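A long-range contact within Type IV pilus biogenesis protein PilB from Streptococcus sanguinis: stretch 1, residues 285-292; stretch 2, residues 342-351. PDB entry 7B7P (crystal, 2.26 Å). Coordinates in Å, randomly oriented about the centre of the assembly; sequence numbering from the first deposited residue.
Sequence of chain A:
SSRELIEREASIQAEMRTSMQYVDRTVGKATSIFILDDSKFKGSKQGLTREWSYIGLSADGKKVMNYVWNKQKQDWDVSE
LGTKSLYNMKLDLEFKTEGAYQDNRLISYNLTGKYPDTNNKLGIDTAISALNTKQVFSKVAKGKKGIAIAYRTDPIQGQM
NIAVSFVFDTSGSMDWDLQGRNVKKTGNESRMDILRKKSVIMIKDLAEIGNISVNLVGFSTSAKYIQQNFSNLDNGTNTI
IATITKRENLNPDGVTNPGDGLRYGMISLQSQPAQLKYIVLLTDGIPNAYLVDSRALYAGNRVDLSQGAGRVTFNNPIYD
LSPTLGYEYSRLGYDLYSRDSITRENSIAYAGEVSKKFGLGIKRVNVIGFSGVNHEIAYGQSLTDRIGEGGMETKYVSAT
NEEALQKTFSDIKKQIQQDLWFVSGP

Stretch 1 285-292: GIPNAYLV
Stretch 2 (342-351) ITRENSIAYA

Stretch 1 is mostly extended, broken at Asn288 (-148/21), with a short strand at 289-291. It lies against one side of a helix spanning all of stretch 2. The helix begins earlier in the chain and continues later, with phi near -64°, psi near -41° and i to i+4 bonds such as Ser347 N to Thr343 O, 2.9 Å. The strand and helix axes approach to 7.0 Å and run in the same general sense, their N-to-C directions 53° apart. In register, Asn288 CA lies 5.2 Å from Arg344 CA, and Tyr290 CA 5.1 Å from Ser347 CA. The contact buries 545 Å², both sides summed.

Gly285 makes no contact. Ile286 (phi/psi -67/131, chi1 m, chi2 t) places CG2 3.6 Å from CD of Arg344, whose chain is t, t, p; the aliphatic part of the arginine packs here. Pro287 (-53/129, C-gamma exo) points toward the helix. Pro287 CG lies 3.7 Å from Ile348 CG1 (m, t), an apolar contact, and Pro287 CB lies 3.2 Å from Ser347 OG.

The CA-to-CB bond of Asn288 (chi1 p) points away; its side-chain OD1 and ND2 are hydrogen-bonded elsewhere in the structure. Ala289 (-153/153) also points away, leaving its backbone to face the helix. Ser347, chi1 t, donates from OG to O of Ala289 at 2.7 Å.

Tyr290 (-158/161, chi1 p, chi2 -87°) points toward the helix and has the largest covered area, 102 Å². Asn346 CB (chi1 m) sits over one face of the Tyr290 ring, 3.8 Å from its centroid, in a CH-pi contact. CG2 of Thr343 (chi1 m) meets the ring edge, 3.9 Å from CE1 of Tyr290. CB of Tyr290 packs 3.7 Å from CD2 of Tyr350 (chi1 t, chi2 32°).

Leu291 (-109/141, m, t) sets its CB 4.2 Å from CZ of Tyr350, and its backbone O lies over one face of that ring. Val292 points away and makes no contact.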

# COMPACT_ATOMS: atom_id res chain seq x y z
N GLY A 285 7.03 18.40 11.28
CA GLY A 285 7.37 19.81 11.16
C GLY A 285 7.43 20.26 9.72
O GLY A 285 7.46 19.47 8.78
N ILE A 286 7.45 21.57 9.56
CA ILE A 286 7.59 22.15 8.23
C ILE A 286 8.98 21.83 7.68
O ILE A 286 9.99 22.04 8.38
CB ILE A 286 7.38 23.65 8.29
CG1 ILE A 286 6.06 24.01 8.97
CG2 ILE A 286 7.49 24.23 6.87
CD1 ILE A 286 6.06 25.50 9.40
N PRO A 287 9.07 21.34 6.45
CA PRO A 287 10.39 21.18 5.81
C PRO A 287 11.19 22.47 5.84
O PRO A 287 10.70 23.54 5.47
CB PRO A 287 10.03 20.78 4.37
CG PRO A 287 8.69 20.14 4.48
CD PRO A 287 7.97 20.91 5.57
N ASN A 288 12.43 22.38 6.31
CA ASN A 288 13.22 23.60 6.43
C ASN A 288 14.70 23.35 6.22
O ASN A 288 15.52 24.14 6.72
CB ASN A 288 13.02 24.27 7.84
CG ASN A 288 13.48 23.37 8.98
OD1 ASN A 288 13.81 22.18 8.78
ND2 ASN A 288 13.53 23.93 10.17
N ALA A 289 15.08 22.26 5.56
CA ALA A 289 16.49 21.96 5.33
C ALA A 289 16.62 21.12 4.06
O ALA A 289 15.70 20.39 3.68
CB ALA A 289 17.10 21.24 6.55
N TYR A 290 17.78 21.24 3.42
CA TYR A 290 18.09 20.47 2.21
C TYR A 290 19.61 20.43 2.08
O TYR A 290 20.32 21.22 2.71
CB TYR A 290 17.42 21.07 0.95
CG TYR A 290 17.76 22.56 0.74
CD1 TYR A 290 17.00 23.57 1.35
CD2 TYR A 290 18.84 22.95 -0.05
CE1 TYR A 290 17.32 24.91 1.17
CE2 TYR A 290 19.15 24.27 -0.23
CZ TYR A 290 18.41 25.25 0.38
OH TYR A 290 18.74 26.58 0.20
N LEU A 291 20.11 19.48 1.29
CA LEU A 291 21.53 19.38 0.99
C LEU A 291 21.79 19.78 -0.45
O LEU A 291 21.00 19.46 -1.34
CB LEU A 291 22.06 17.97 1.24
CG LEU A 291 22.04 17.61 2.72
CD1 LEU A 291 22.52 16.20 2.98
CD2 LEU A 291 22.88 18.61 3.47
N VAL A 292 22.90 20.49 -0.69
CA VAL A 292 23.29 20.80 -2.06
C VAL A 292 24.47 19.93 -2.46
O VAL A 292 25.23 19.43 -1.64
CB VAL A 292 23.59 22.30 -2.29
CG1 VAL A 292 22.33 23.13 -2.03
CG2 VAL A 292 24.78 22.79 -1.44
N ILE A 342 11.25 30.67 0.64
CA ILE A 342 12.17 30.06 -0.33
C ILE A 342 12.77 28.78 0.22
O ILE A 342 12.81 27.74 -0.46
CB ILE A 342 13.29 31.05 -0.72
CG1 ILE A 342 12.72 32.21 -1.53
CG2 ILE A 342 14.38 30.33 -1.49
CD1 ILE A 342 12.33 31.85 -2.91
N THR A 343 13.29 28.84 1.44
CA THR A 343 13.89 27.65 2.04
C THR A 343 12.88 26.52 2.14
O THR A 343 13.22 25.35 1.95
CB THR A 343 14.46 27.99 3.41
OG1 THR A 343 15.24 29.18 3.31
CG2 THR A 343 15.31 26.83 3.96
N ARG A 344 11.62 26.85 2.45
CA ARG A 344 10.61 25.81 2.57
C ARG A 344 10.39 25.16 1.21
O ARG A 344 10.46 23.94 1.07
CB ARG A 344 9.31 26.39 3.15
CG ARG A 344 8.17 25.38 3.27
CD ARG A 344 6.85 26.00 3.77
NE ARG A 344 6.29 26.97 2.84
CZ ARG A 344 6.38 28.29 3.01
NH1 ARG A 344 7.02 28.79 4.06
NH2 ARG A 344 5.84 29.10 2.12
N GLU A 345 10.19 26.00 0.19
CA GLU A 345 10.08 25.52 -1.18
C GLU A 345 11.28 24.66 -1.59
O GLU A 345 11.10 23.59 -2.18
CB GLU A 345 9.90 26.73 -2.12
CG GLU A 345 10.04 26.39 -3.60
CD GLU A 345 9.09 25.27 -4.06
OE1 GLU A 345 7.97 25.15 -3.50
OE2 GLU A 345 9.45 24.51 -4.99
N ASN A 346 12.51 25.09 -1.25
CA ASN A 346 13.68 24.29 -1.65
C ASN A 346 13.74 22.96 -0.91
O ASN A 346 14.23 21.96 -1.45
CB ASN A 346 14.99 25.08 -1.40
CG ASN A 346 15.19 26.24 -2.39
OD1 ASN A 346 14.65 26.23 -3.48
ND2 ASN A 346 15.96 27.23 -1.99
N SER A 347 13.29 22.94 0.34
CA SER A 347 13.28 21.70 1.11
C SER A 347 12.27 20.70 0.55
O SER A 347 12.53 19.49 0.54
CB SER A 347 12.98 22.02 2.58
OG SER A 347 13.06 20.84 3.35
N ILE A 348 11.12 21.19 0.12
CA ILE A 348 10.11 20.31 -0.45
C ILE A 348 10.55 19.83 -1.83
O ILE A 348 10.35 18.67 -2.19
CB ILE A 348 8.75 21.04 -0.49
CG1 ILE A 348 8.20 21.18 0.93
CG2 ILE A 348 7.75 20.31 -1.38
CD1 ILE A 348 6.95 22.05 1.03
N ALA A 349 11.17 20.72 -2.62
CA ALA A 349 11.61 20.34 -3.96
C ALA A 349 12.73 19.32 -3.91
O ALA A 349 12.83 18.45 -4.79
CB ALA A 349 12.07 21.57 -4.75
N TYR A 350 13.60 19.40 -2.89
CA TYR A 350 14.65 18.40 -2.72
C TYR A 350 14.05 17.00 -2.65
O TYR A 350 14.53 16.07 -3.29
CB TYR A 350 15.45 18.71 -1.45
CG TYR A 350 16.61 17.77 -1.17
CD1 TYR A 350 17.31 17.19 -2.20
CD2 TYR A 350 17.04 17.52 0.14
CE1 TYR A 350 18.36 16.36 -1.97
CE2 TYR A 350 18.12 16.70 0.39
CZ TYR A 350 18.78 16.13 -0.69
OH TYR A 350 19.86 15.29 -0.49
N ALA A 351 12.98 16.85 -1.86
CA ALA A 351 12.34 15.56 -1.72
C ALA A 351 11.74 15.09 -3.04
O ALA A 351 11.74 13.90 -3.36
CB ALA A 351 11.28 15.64 -0.62